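Local coordinates for SusD-like carbohydrate binding protein (PDB 3LEW) that probably binds carbohydrates at the outer membrane of Bacteroides vulgatus, as a member of the SusD family of nutrient-binding proteins, at residues A75-G80 with L469-D474; L132-S137 with S408-I413; N251-W256 with L343-E348; V288-R293 with L306-D311. One frame throughout, in Å; residues are numbered along the deposited sequence.

Overall arrangement
Interactions 1 and 2 adjoin: Y470 N of the first probably hydrogen-bonds to C135 O of the second, so the irregular 469-474 segment lies against the end of helix 111-135. Both join parts of the chain far apart in sequence, but interaction 1 relies on charged groups and a tyrosine face, whereas interaction 2 is isoleucine packing with one bridging water. Interaction 2, whose centre lies about 10 Å from that of the chain, and interaction 3 are both wholly buried; interaction 3, across the chain's centre from interaction 1, combines strand pairing with a salt bridge. Interaction 4, the farthest out, ties a loop to an edge strand through apolar contacts and one arginine near the surface.

Interaction 1 of 4, residues A75-G80 with L469-D474; sequences AIYGKG and LYRITD
R471 sends CG anti to its carbonyl carbon and then bends at chi3 (66°), while K79 runs extended beyond CG, so that the two chains cross at about a right angle. They meet where the type I beta turn I76-K79, before helix 81-103, packs on the irregular 469-474 segment that leads into helix 474-479 of this SusD-family protein. R471 NH1 donates to Y77 O at 2.9 Å, in the carbonyl plane, and also lies over one face of the Y77 ring, although the cation-pi attraction is long and at most weak. K79 CE lies over one guanidinium face, toward its rim, 3.5 Å from R471 NE. Lysine suits this place because NZ forms a salt bridge with D474 OD1 at 2.7 Å, which would probably offset the like charge of R471 NH2, itself hydrogen-bonded to O of K495, the C-terminal residue. An alanine at R471 would lose the bond to Y77 O and the flat group against K79 CE, and would probably weaken the hold of 469-474 on the turn. I76 meets one face of the Y470 ring, whose hydroxyl bonds to N52. CD1 sits 4.1 Å from the Y470 ring centroid, a CH-pi contact, and CG2 lies 3.8 Å from Y470 CG.

Interaction 2 of 4, residues L132-S137 with S408-I413; sequences LASCYS and SLIDII
Two hydrogen bonds grip the water between the helices, and it donates both: one to S134 O at 2.7 Å, the other to I410 O at 3.0 Å. It thus gives each of two main-chain carbonyls a donor where the helices face each other without any direct hydrogen bond between the segments. S134 OG is turned into the crowded position between its backbone N and carbonyl carbon (chi1 61°), which suits a small hydroxyl that hydrogen-bonds back to L130 O in its own helix. The contact sets the C-terminal turn of helix 111-135 against the short helix 408-414, joining two distant regions of the SusD fold, in which helix far outweighs strand. Isoleucine fills this interface well, since its branched chain offers two methyls at different depths. From I410, CD1 reaches C135 SG at 3.4 Å, a close fit, and lies 4.1 Å from S134 OG; C135 was modelled in two conformers, of which this is one. I413 works with both branches. Its CD1 lies 3.8 Å from S134 O, while CG2, anti to the backbone N, comes up to S137 O at 3.5 Å. Y215, from helix 202-215, touches the side chains of both S134 and I410.

Interaction 3 of 4, residues N251-W256 with L343-E348; sequences NKEWIW and LMRVAE
A pair of classic beta bulges shapes this two-stranded antiparallel sheet, where strand 254-258 meets the end of strand 341-345 just before helix 346-359. I255 N and W256 N both donate to M344 O, the first at 2.8 Å; in return, L343 N and M344 N both donate to W256 O. Each carbonyl therefore holds two donors, and the register slips by one residue between W254 and W256. Beyond the bulge, V346 N donates to E253 O. N251 OD1 makes an Asx turn by accepting from E253 N at 2.8 Å, steadying the bend into the strand. Apolar residues suit the flanks: I255 CG2 presses tightly on the selenomethionine methyl, M344 CE, at 3.5 Å, and L343 CD1 stands over the centre of the W256 ring. E253, extended beyond CG, brings OE2 to R345 NH1 at 2.8 Å, a salt bridge whose hydrogen bond is weak, being well bent (125°), and to A347 N at 3.0 Å, met from above the carboxylate plane in the first turn of the helix. Its OE1 is held by R376 and M237 N, while R345 also pairs with E401 and E405. So many opposite charges and N-H groups would probably keep both buried side chains ionised.

Interaction 4 of 4, residues V288-R293 with L306-D311; sequences VDPYFR and LFWATD
R293, with CG anti to its backbone N (chi1 -174°), reaches from a loop to L306 on edge strand 306-309 of the four-stranded mixed sheet, the two side chains passing in opposite directions. Its CB lies 3.9 Å from L306 CD1, CG rests against the same methyl, and CD is 3.9 Å from L306 CB. At NE the chain turns polar and donates to L306 O at 3.0 Å, near the guanidinium plane but from above the carbonyl plane. NH2 then donates to a water at 2.8 Å, and that water donates in turn to L306 O, so the carbonyl is gripped twice. Arginine suits the place because its long methylene run covers a leucine while its head serves a main-chain oxygen. An alanine at R293 would lose the NE bond to L306 O and the NH2 that holds the bridging water, so the water would probably be less well fixed and part of the leucine uncovered. L306 itself splits its branches: CD1 meets F292 CD2 and CD2 meets V288 CG2. An Asx turn, in which D289 OD1 accepts from Y291 N, shapes the loop that presents P290. The proline crosses W308 at about a right angle, its CG coming within 3.5 Å of W308 CH2.

Interaction 1 of 4, residues A75-G80 with L469-D474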
loop_
_atom_site.group_PDB
_atom_site.type_symbol
_atom_site.label_atom_id
_atom_site.label_comp_id
_atom_site.label_asym_id
_atom_site.label_seq_id
_atom_site.Cartn_x
_atom_site.Cartn_y
_atom_site.Cartn_z
ATOM N N ALA A 75 7.410 2.299 15.860
ATOM C CA ALA A 75 7.782 0.989 15.292
ATOM C C ALA A 75 8.836 1.051 14.176
ATOM O O ALA A 75 9.846 0.357 14.231
ATOM C CB ALA A 75 6.535 0.245 14.767
ATOM N N ILE A 76 8.606 1.883 13.170
ATOM C CA ILE A 76 9.477 1.901 12.003
ATOM C C ILE A 76 10.771 2.679 12.320
ATOM O O ILE A 76 11.867 2.180 12.080
ATOM C CB ILE A 76 8.710 2.449 10.770
ATOM C CG1 ILE A 76 7.553 1.492 10.389
ATOM C CG2 ILE A 76 9.662 2.657 9.551
ATOM C CD1 ILE A 76 8.036 0.138 9.781
ATOM N N TYR A 77 10.643 3.869 12.882
ATOM C CA TYR A 77 11.791 4.667 13.326
ATOM C C TYR A 77 12.626 3.839 14.306
ATOM O O TYR A 77 13.843 3.927 14.332
ATOM C CB TYR A 77 11.287 5.929 14.005
ATOM C CG TYR A 77 12.385 6.732 14.645
ATOM C CD1 TYR A 77 13.142 7.591 13.897
ATOM C CD2 TYR A 77 12.676 6.605 15.996
ATOM C CE1 TYR A 77 14.152 8.350 14.474
ATOM C CE2 TYR A 77 13.701 7.364 16.572
ATOM C CZ TYR A 77 14.435 8.217 15.792
ATOM O OH TYR A 77 15.482 8.981 16.342
ATOM N N GLY A 78 11.931 3.048 15.133
ATOM C CA GLY A 78 12.562 2.126 16.069
ATOM C C GLY A 78 13.221 0.876 15.509
ATOM O O GLY A 78 13.758 0.061 16.285
ATOM N N LYS A 79 13.200 0.722 14.180
ATOM C CA LYS A 79 13.786 -0.440 13.510
ATOM C C LYS A 79 13.281 -1.778 14.061
ATOM O O LYS A 79 14.056 -2.734 14.303
ATOM C CB LYS A 79 15.303 -0.374 13.588
ATOM C CG LYS A 79 15.875 0.695 12.671
ATOM C CD LYS A 79 17.365 0.861 13.023
ATOM C CE LYS A 79 18.008 1.817 12.123
ATOM N NZ LYS A 79 19.414 2.066 12.617
ATOM N N GLY A 80 11.972 -1.841 14.294
ATOM C CA GLY A 80 11.325 -3.090 14.711
ATOM C C GLY A 80 11.175 -4.121 13.592
ATOM O O GLY A 80 11.769 -3.994 12.500
ATOM N N LEU A 469 9.881 7.852 7.979
ATOM C CA LEU A 469 10.647 7.024 7.021
ATOM C C LEU A 469 11.010 5.633 7.480
ATOM O O LEU A 469 11.401 5.424 8.655
ATOM C CB LEU A 469 11.920 7.745 6.596
ATOM C CG LEU A 469 11.791 9.120 5.980
ATOM C CD1 LEU A 469 13.239 9.617 5.559
ATOM C CD2 LEU A 469 10.845 9.085 4.825
ATOM N N TYR A 470 10.935 4.677 6.552
ATOM C CA TYR A 470 11.563 3.368 6.787
ATOM C C TYR A 470 13.087 3.583 6.756
ATOM O O TYR A 470 13.578 4.573 6.169
ATOM C CB TYR A 470 11.170 2.350 5.738
ATOM C CG TYR A 470 9.740 1.798 5.847
ATOM C CD1 TYR A 470 8.625 2.617 5.732
ATOM C CD2 TYR A 470 9.534 0.429 5.936
ATOM C CE1 TYR A 470 7.285 2.076 5.757
ATOM C CE2 TYR A 470 8.246 -0.107 5.979
ATOM C CZ TYR A 470 7.133 0.722 5.902
ATOM O OH TYR A 470 5.873 0.122 5.910
ATOM N N ARG A 471 13.802 2.742 7.481
ATOM C CA ARG A 471 15.245 2.869 7.690
ATOM C C ARG A 471 16.054 1.671 7.227
ATOM O O ARG A 471 15.716 0.523 7.430
ATOM C CB ARG A 471 15.496 3.076 9.185
ATOM C CG ARG A 471 14.780 4.311 9.728
ATOM C CD ARG A 471 15.104 4.566 11.183
ATOM N NE ARG A 471 16.510 4.921 11.380
ATOM C CZ ARG A 471 17.045 5.305 12.531
ATOM N NH1 ARG A 471 16.300 5.383 13.637
ATOM N NH2 ARG A 471 18.353 5.622 12.583
ATOM N N ILE A 472 17.190 1.959 6.612
ATOM C CA ILE A 472 18.186 0.933 6.351
ATOM C C ILE A 472 18.488 0.239 7.688
ATOM O O ILE A 472 18.592 0.894 8.762
ATOM C CB ILE A 472 19.443 1.557 5.717
ATOM C CG1 ILE A 472 19.085 2.204 4.367
ATOM C CG2 ILE A 472 20.531 0.516 5.602
ATOM C CD1 ILE A 472 20.097 3.186 3.777
ATOM N N THR A 473 18.576 -1.089 7.644
ATOM C CA THR A 473 18.769 -1.904 8.866
ATOM C C THR A 473 20.125 -1.732 9.508
ATOM O O THR A 473 21.122 -1.387 8.828
ATOM C CB THR A 473 18.589 -3.396 8.570
ATOM O OG1 THR A 473 19.563 -3.825 7.607
ATOM C CG2 THR A 473 17.130 -3.697 8.076
ATOM N N ASP A 474 20.182 -2.018 10.803
ATOM C CA ASP A 474 21.452 -2.064 11.515
ATOM C C ASP A 474 22.432 -3.056 10.862
ATOM O O ASP A 474 23.651 -2.764 10.763
ATOM C CB ASP A 474 21.254 -2.447 12.980
ATOM C CG ASP A 474 20.686 -1.292 13.826
ATOM O OD1 ASP A 474 20.712 -0.100 13.421
ATOM O OD2 ASP A 474 20.217 -1.600 14.922
#

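Interaction 2 of 4, residues L132-S137 with S408-I413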
loop_
_atom_site.group_PDB
_atom_site.type_symbol
_atom_site.label_atom_id
_atom_site.label_comp_id
_atom_site.label_asym_id
_atom_site.label_seq_id
_atom_site.Cartn_x
_atom_site.Cartn_y
_atom_site.Cartn_z
ATOM N N LEU A 132 11.079 0.819 -2.181
ATOM C CA LEU A 132 12.243 1.435 -1.560
ATOM C C LEU A 132 12.209 2.944 -1.754
ATOM O O LEU A 132 12.344 3.709 -0.761
ATOM C CB LEU A 132 13.538 0.807 -2.092
ATOM C CG LEU A 132 13.783 -0.645 -1.652
ATOM C CD1 LEU A 132 14.878 -1.359 -2.537
ATOM C CD2 LEU A 132 14.156 -0.748 -0.170
ATOM N N ALA A 133 11.972 3.404 -2.990
ATOM C CA ALA A 133 11.985 4.826 -3.295
ATOM C C ALA A 133 10.927 5.616 -2.524
ATOM O O ALA A 133 11.171 6.723 -2.085
ATOM C CB ALA A 133 11.775 5.049 -4.797
ATOM N N SER A 134 9.743 5.028 -2.391
ATOM C CA SER A 134 8.588 5.735 -1.808
ATOM C C SER A 134 8.537 5.742 -0.295
ATOM O O SER A 134 7.771 6.541 0.262
ATOM C CB SER A 134 7.271 5.177 -2.381
ATOM O OG SER A 134 7.073 3.798 -2.090
ATOM N N CYS A 135 9.289 4.871 0.393
ATOM C CA CYS A 135 9.256 4.685 1.847
ATOM C C CYS A 135 10.554 5.051 2.598
ATOM O O CYS A 135 10.528 5.281 3.778
ATOM C CB CYS A 135 8.995 3.208 2.153
ATOM S SG CYS A 135 7.332 2.651 1.749
ATOM N N TYR A 136 11.700 5.001 1.914
ATOM C CA TYR A 136 13.021 5.150 2.562
ATOM C C TYR A 136 13.682 6.531 2.415
ATOM O O TYR A 136 14.835 6.746 2.872
ATOM C CB TYR A 136 13.987 4.060 2.046
ATOM C CG TYR A 136 13.708 2.679 2.586
ATOM C CD1 TYR A 136 12.575 1.941 2.180
ATOM C CD2 TYR A 136 14.504 2.140 3.572
ATOM C CE1 TYR A 136 12.279 0.655 2.693
ATOM C CE2 TYR A 136 14.220 0.879 4.098
ATOM C CZ TYR A 136 13.091 0.152 3.660
ATOM O OH TYR A 136 12.884 -1.060 4.183
ATOM N N SER A 137 12.972 7.458 1.784
ATOM C CA SER A 137 13.450 8.817 1.604
ATOM C C SER A 137 12.232 9.748 1.617
ATOM O O SER A 137 11.103 9.344 1.300
ATOM C CB SER A 137 14.122 8.982 0.254
ATOM O OG SER A 137 15.175 8.054 -0.020
ATOM N N SER A 408 -1.625 5.524 3.199
ATOM C CA SER A 408 -1.672 6.788 3.967
ATOM C C SER A 408 -0.296 7.427 4.158
ATOM O O SER A 408 -0.104 8.600 3.869
ATOM C CB SER A 408 -2.327 6.638 5.345
ATOM O OG SER A 408 -3.660 6.108 5.273
ATOM N N LEU A 409 0.681 6.647 4.629
ATOM C CA LEU A 409 2.044 7.192 4.852
ATOM C C LEU A 409 2.695 7.557 3.537
ATOM O O LEU A 409 3.463 8.503 3.460
ATOM C CB LEU A 409 2.913 6.165 5.562
ATOM C CG LEU A 409 4.376 6.559 5.865
ATOM C CD1 LEU A 409 4.470 7.710 6.916
ATOM C CD2 LEU A 409 5.174 5.294 6.341
ATOM N N ILE A 410 2.420 6.771 2.491
ATOM C CA ILE A 410 3.062 7.002 1.184
ATOM C C ILE A 410 2.661 8.351 0.623
ATOM O O ILE A 410 3.483 9.117 0.144
ATOM C CB ILE A 410 2.640 5.895 0.158
ATOM C CG1 ILE A 410 3.049 4.498 0.679
ATOM C CG2 ILE A 410 3.127 6.258 -1.257
ATOM C CD1 ILE A 410 4.499 4.331 1.060
ATOM N N ASP A 411 1.410 8.709 0.837
ATOM C CA ASP A 411 0.893 10.022 0.440
ATOM C C ASP A 411 1.427 11.146 1.303
ATOM O O ASP A 411 1.781 12.193 0.782
ATOM C CB ASP A 411 -0.617 10.042 0.456
ATOM C CG ASP A 411 -1.232 9.272 -0.709
ATOM O OD1 ASP A 411 -0.535 8.865 -1.692
ATOM O OD2 ASP A 411 -2.465 9.047 -0.644
ATOM N N ILE A 412 1.505 10.928 2.624
ATOM C CA ILE A 412 2.080 11.908 3.562
ATOM C C ILE A 412 3.524 12.275 3.147
ATOM O O ILE A 412 3.920 13.461 3.093
ATOM C CB ILE A 412 1.997 11.358 5.013
ATOM C CG1 ILE A 412 0.536 11.520 5.488
ATOM C CG2 ILE A 412 2.962 12.107 5.993
ATOM C CD1 ILE A 412 0.166 10.744 6.747
ATOM N N ILE A 413 4.292 11.262 2.845
ATOM C CA ILE A 413 5.695 11.416 2.395
ATOM C C ILE A 413 5.745 12.146 1.035
ATOM O O ILE A 413 6.327 13.217 0.931
ATOM C CB ILE A 413 6.416 10.092 2.296
ATOM C CG1 ILE A 413 6.705 9.488 3.687
ATOM C CG2 ILE A 413 7.759 10.245 1.612
ATOM C CD1 ILE A 413 7.259 8.012 3.688
HETATM O O HOH W 1 6.151 8.323 -0.934
#

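Interaction 3 of 4, residues N251-W256 with L343-E348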
loop_
_atom_site.group_PDB
_atom_site.type_symbol
_atom_site.label_atom_id
_atom_site.label_comp_id
_atom_site.label_asym_id
_atom_site.label_seq_id
_atom_site.Cartn_x
_atom_site.Cartn_y
_atom_site.Cartn_z
ATOM N N ASN A 251 -12.899 -10.135 -7.793
ATOM C CA ASN A 251 -13.535 -8.839 -8.047
ATOM C C ASN A 251 -12.971 -8.192 -9.320
ATOM O O ASN A 251 -11.733 -8.081 -9.489
ATOM C CB ASN A 251 -13.319 -8.009 -6.781
ATOM C CG ASN A 251 -13.950 -6.664 -6.824
ATOM O OD1 ASN A 251 -13.719 -5.889 -7.743
ATOM N ND2 ASN A 251 -14.781 -6.368 -5.811
ATOM N N LYS A 252 -13.856 -7.741 -10.225
ATOM C CA LYS A 252 -13.409 -7.184 -11.519
ATOM C C LYS A 252 -12.666 -5.849 -11.420
ATOM O O LYS A 252 -12.037 -5.422 -12.387
ATOM C CB LYS A 252 -14.567 -7.049 -12.506
ATOM C CG LYS A 252 -15.020 -8.402 -13.100
ATOM C CD LYS A 252 -16.345 -8.280 -13.918
ATOM C CE LYS A 252 -17.543 -8.009 -13.015
ATOM N NZ LYS A 252 -18.780 -7.709 -13.809
ATOM N N GLU A 253 -12.760 -5.174 -10.288
ATOM C CA GLU A 253 -12.018 -3.930 -10.132
ATOM C C GLU A 253 -10.591 -4.170 -9.647
ATOM O O GLU A 253 -9.740 -3.271 -9.677
ATOM C CB GLU A 253 -12.775 -2.987 -9.179
ATOM C CG GLU A 253 -12.471 -1.535 -9.503
ATOM C CD GLU A 253 -12.814 -0.553 -8.411
ATOM O OE1 GLU A 253 -14.025 -0.382 -8.084
ATOM O OE2 GLU A 253 -11.874 0.067 -7.865
ATOM N N TRP A 254 -10.315 -5.352 -9.115
ATOM C CA TRP A 254 -8.956 -5.675 -8.676
ATOM C C TRP A 254 -8.112 -5.980 -9.900
ATOM O O TRP A 254 -8.339 -6.961 -10.595
ATOM C CB TRP A 254 -8.904 -6.858 -7.725
ATOM C CG TRP A 254 -9.521 -6.700 -6.388
ATOM C CD1 TRP A 254 -10.623 -5.932 -6.042
ATOM C CD2 TRP A 254 -9.136 -7.403 -5.195
ATOM N NE1 TRP A 254 -10.927 -6.115 -4.701
ATOM C CE2 TRP A 254 -10.045 -7.019 -4.165
ATOM C CE3 TRP A 254 -8.122 -8.327 -4.903
ATOM C CZ2 TRP A 254 -9.967 -7.541 -2.885
ATOM C CZ3 TRP A 254 -8.061 -8.877 -3.626
ATOM C CH2 TRP A 254 -8.981 -8.457 -2.621
ATOM N N ILE A 255 -7.110 -5.148 -10.123
ATOM C CA ILE A 255 -6.114 -5.361 -11.164
ATOM C C ILE A 255 -5.055 -6.353 -10.707
ATOM O O ILE A 255 -4.611 -7.187 -11.486
ATOM C CB ILE A 255 -5.449 -4.026 -11.520
ATOM C CG1 ILE A 255 -6.507 -3.081 -12.121
ATOM C CG2 ILE A 255 -4.313 -4.236 -12.505
ATOM C CD1 ILE A 255 -5.992 -1.649 -12.325
ATOM N N TRP A 256 -4.713 -6.302 -9.421
ATOM C CA TRP A 256 -3.620 -7.076 -8.894
ATOM C C TRP A 256 -3.910 -7.427 -7.465
ATOM O O TRP A 256 -4.299 -6.555 -6.664
ATOM C CB TRP A 256 -2.334 -6.230 -8.962
ATOM C CG TRP A 256 -1.022 -6.951 -8.960
ATOM C CD1 TRP A 256 -0.750 -8.209 -9.436
ATOM C CD2 TRP A 256 0.250 -6.378 -8.637
ATOM N NE1 TRP A 256 0.598 -8.466 -9.382
ATOM C CE2 TRP A 256 1.230 -7.375 -8.857
ATOM C CE3 TRP A 256 0.654 -5.141 -8.122
ATOM C CZ2 TRP A 256 2.594 -7.159 -8.599
ATOM C CZ3 TRP A 256 1.985 -4.957 -7.860
ATOM C CH2 TRP A 256 2.933 -5.956 -8.091
ATOM N N LEU A 343 -3.817 -5.440 -4.022
ATOM C CA LEU A 343 -2.619 -4.676 -4.219
ATOM C C LEU A 343 -2.873 -3.457 -5.148
ATOM O O LEU A 343 -2.232 -2.431 -4.996
ATOM C CB LEU A 343 -1.520 -5.573 -4.825
ATOM C CG LEU A 343 -1.024 -6.720 -3.902
ATOM C CD1 LEU A 343 -0.114 -7.688 -4.711
ATOM C CD2 LEU A 343 -0.329 -6.127 -2.678
HETATM N N MSE A 344 -3.823 -3.566 -6.061
HETATM C CA MSE A 344 -4.089 -2.470 -7.014
HETATM C C MSE A 344 -5.484 -2.617 -7.585
HETATM O O MSE A 344 -5.829 -3.702 -8.062
HETATM C CB MSE A 344 -3.071 -2.444 -8.151
HETATM C CG MSE A 344 -3.219 -1.252 -8.992
HETATM SE SE MSE A 344 -1.608 -1.057 -10.156
HETATM C CE MSE A 344 -1.613 -2.636 -10.986
ATOM N N ARG A 345 -6.276 -1.534 -7.544
ATOM C CA ARG A 345 -7.606 -1.501 -8.129
ATOM C C ARG A 345 -7.732 -0.396 -9.175
ATOM O O ARG A 345 -6.985 0.604 -9.173
ATOM C CB ARG A 345 -8.648 -1.228 -7.041
ATOM C CG ARG A 345 -8.624 -2.210 -5.954
ATOM C CD ARG A 345 -9.866 -2.029 -5.075
ATOM N NE ARG A 345 -9.809 -0.887 -4.162
ATOM C CZ ARG A 345 -10.632 0.158 -4.156
ATOM N NH1 ARG A 345 -11.600 0.319 -5.059
ATOM N NH2 ARG A 345 -10.518 1.053 -3.172
ATOM N N VAL A 346 -8.724 -0.548 -10.035
ATOM C CA VAL A 346 -8.989 0.468 -11.060
ATOM C C VAL A 346 -9.278 1.858 -10.431
ATOM O O VAL A 346 -8.864 2.877 -10.987
ATOM C CB VAL A 346 -10.128 0.062 -12.018
ATOM C CG1 VAL A 346 -10.270 1.160 -13.190
ATOM C CG2 VAL A 346 -9.867 -1.354 -12.640
ATOM N N ALA A 347 -9.963 1.923 -9.299
ATOM C CA ALA A 347 -10.212 3.207 -8.683
ATOM C C ALA A 347 -8.932 4.011 -8.443
ATOM O O ALA A 347 -8.958 5.238 -8.550
ATOM C CB ALA A 347 -10.993 3.053 -7.331
ATOM N N GLU A 348 -7.849 3.360 -8.022
ATOM C CA GLU A 348 -6.576 4.045 -7.857
ATOM C C GLU A 348 -6.089 4.657 -9.164
ATOM O O GLU A 348 -5.464 5.725 -9.153
ATOM C CB GLU A 348 -5.523 3.074 -7.294
ATOM C CG GLU A 348 -4.157 3.741 -7.057
ATOM C CD GLU A 348 -3.004 2.771 -6.856
ATOM O OE1 GLU A 348 -3.209 1.559 -6.717
ATOM O OE2 GLU A 348 -1.840 3.256 -6.874
#

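Interaction 4 of 4, residues V288-R293 with L306-D311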
loop_
_atom_site.group_PDB
_atom_site.type_symbol
_atom_site.label_atom_id
_atom_site.label_comp_id
_atom_site.label_asym_id
_atom_site.label_seq_id
_atom_site.Cartn_x
_atom_site.Cartn_y
_atom_site.Cartn_z
ATOM N N VAL A 288 -11.302 3.088 13.050
ATOM C CA VAL A 288 -11.419 4.277 12.214
ATOM C C VAL A 288 -11.363 5.543 13.087
ATOM O O VAL A 288 -11.979 5.599 14.143
ATOM C CB VAL A 288 -12.719 4.234 11.405
ATOM C CG1 VAL A 288 -12.821 5.462 10.481
ATOM C CG2 VAL A 288 -12.844 2.930 10.632
ATOM N N ASP A 289 -10.656 6.571 12.637
ATOM C CA ASP A 289 -10.856 7.919 13.241
ATOM C C ASP A 289 -12.325 8.307 13.074
ATOM O O ASP A 289 -12.818 8.443 11.950
ATOM C CB ASP A 289 -9.985 8.940 12.516
ATOM C CG ASP A 289 -10.092 10.350 13.083
ATOM O OD1 ASP A 289 -10.839 10.573 14.073
ATOM O OD2 ASP A 289 -9.418 11.244 12.512
ATOM N N PRO A 290 -13.037 8.595 14.196
ATOM C CA PRO A 290 -14.431 8.918 14.002
ATOM C C PRO A 290 -14.622 10.126 13.090
ATOM O O PRO A 290 -15.605 10.209 12.389
ATOM C CB PRO A 290 -14.910 9.208 15.409
ATOM C CG PRO A 290 -14.073 8.254 16.270
ATOM C CD PRO A 290 -12.713 8.287 15.602
ATOM N N TYR A 291 -13.683 11.065 13.112
ATOM C CA TYR A 291 -13.745 12.218 12.205
ATOM C C TYR A 291 -13.604 11.879 10.709
ATOM O O TYR A 291 -14.026 12.678 9.868
ATOM C CB TYR A 291 -12.701 13.270 12.578
ATOM C CG TYR A 291 -12.925 13.912 13.939
ATOM C CD1 TYR A 291 -14.099 14.615 14.222
ATOM C CD2 TYR A 291 -11.971 13.774 14.964
ATOM C CE1 TYR A 291 -14.295 15.227 15.485
ATOM C CE2 TYR A 291 -12.169 14.379 16.231
ATOM C CZ TYR A 291 -13.325 15.076 16.486
ATOM O OH TYR A 291 -13.514 15.650 17.743
ATOM N N PHE A 292 -13.030 10.722 10.378
ATOM C CA PHE A 292 -12.937 10.277 8.983
ATOM C C PHE A 292 -14.313 10.095 8.334
ATOM O O PHE A 292 -14.474 10.355 7.159
ATOM C CB PHE A 292 -12.135 8.988 8.938
ATOM C CG PHE A 292 -12.039 8.344 7.579
ATOM C CD1 PHE A 292 -11.221 8.880 6.619
ATOM C CD2 PHE A 292 -12.770 7.200 7.289
ATOM C CE1 PHE A 292 -11.060 8.261 5.405
ATOM C CE2 PHE A 292 -12.637 6.583 6.056
ATOM C CZ PHE A 292 -11.797 7.143 5.113
ATOM N N ARG A 293 -15.319 9.710 9.118
ATOM C CA ARG A 293 -16.670 9.514 8.602
ATOM C C ARG A 293 -17.263 10.854 8.122
ATOM O O ARG A 293 -18.027 10.876 7.169
ATOM C CB ARG A 293 -17.561 8.878 9.656
ATOM C CG ARG A 293 -18.972 8.497 9.174
ATOM C CD ARG A 293 -19.695 7.696 10.227
ATOM N NE ARG A 293 -20.932 7.076 9.743
ATOM C CZ ARG A 293 -22.082 7.722 9.553
ATOM N NH1 ARG A 293 -22.185 9.031 9.788
ATOM N NH2 ARG A 293 -23.152 7.055 9.110
ATOM N N LEU A 306 -19.122 2.741 7.923
ATOM C CA LEU A 306 -18.426 3.293 9.090
ATOM C C LEU A 306 -19.461 3.449 10.224
ATOM O O LEU A 306 -20.422 4.193 10.113
ATOM C CB LEU A 306 -17.797 4.639 8.764
ATOM C CG LEU A 306 -16.873 4.627 7.552
ATOM C CD1 LEU A 306 -16.464 6.082 7.187
ATOM C CD2 LEU A 306 -15.659 3.730 7.793
ATOM N N PHE A 307 -19.273 2.707 11.305
ATOM C CA PHE A 307 -20.240 2.720 12.384
ATOM C C PHE A 307 -19.610 2.304 13.700
ATOM O O PHE A 307 -18.651 1.561 13.720
ATOM C CB PHE A 307 -21.415 1.772 12.076
ATOM C CG PHE A 307 -20.984 0.381 11.692
ATOM C CD1 PHE A 307 -20.784 -0.594 12.676
ATOM C CD2 PHE A 307 -20.741 0.056 10.379
ATOM C CE1 PHE A 307 -20.388 -1.857 12.351
ATOM C CE2 PHE A 307 -20.315 -1.226 10.031
ATOM C CZ PHE A 307 -20.133 -2.177 11.040
ATOM N N TRP A 308 -20.186 2.802 14.796
ATOM C CA TRP A 308 -19.778 2.385 16.146
ATOM C C TRP A 308 -20.145 0.943 16.392
ATOM O O TRP A 308 -21.250 0.501 16.050
ATOM C CB TRP A 308 -20.497 3.227 17.201
ATOM C CG TRP A 308 -20.227 4.690 17.164
ATOM C CD1 TRP A 308 -21.133 5.675 16.884
ATOM C CD2 TRP A 308 -18.978 5.360 17.447
ATOM N NE1 TRP A 308 -20.525 6.904 16.953
ATOM C CE2 TRP A 308 -19.203 6.744 17.287
ATOM C CE3 TRP A 308 -17.702 4.923 17.799
ATOM C CZ2 TRP A 308 -18.213 7.687 17.495
ATOM C CZ3 TRP A 308 -16.711 5.854 18.004
ATOM C CH2 TRP A 308 -16.971 7.232 17.839
ATOM N N ALA A 309 -19.267 0.214 17.049
ATOM C CA ALA A 309 -19.597 -1.114 17.521
ATOM C C ALA A 309 -18.656 -1.490 18.639
ATOM O O ALA A 309 -17.496 -1.020 18.710
ATOM C CB ALA A 309 -19.509 -2.190 16.347
ATOM N N THR A 310 -19.114 -2.404 19.465
ATOM C CA THR A 310 -18.265 -3.029 20.456
ATOM C C THR A 310 -17.358 -4.075 19.761
ATOM O O THR A 310 -17.611 -4.494 18.608
ATOM C CB THR A 310 -19.120 -3.684 21.567
ATOM O OG1 THR A 310 -20.145 -4.486 20.967
ATOM C CG2 THR A 310 -19.788 -2.617 22.446
ATOM N N ASP A 311 -16.319 -4.508 20.474
ATOM C CA ASP A 311 -15.330 -5.467 19.930
ATOM C C ASP A 311 -16.046 -6.747 19.464
ATOM O O ASP A 311 -16.932 -7.265 20.153
ATOM C CB ASP A 311 -14.271 -5.798 20.966
ATOM C CG ASP A 311 -13.350 -4.600 21.302
ATOM O OD1 ASP A 311 -13.200 -3.667 20.482
ATOM O OD2 ASP A 311 -12.740 -4.654 22.392
HETATM O O HOH W 2 -23.065 4.219 9.331
#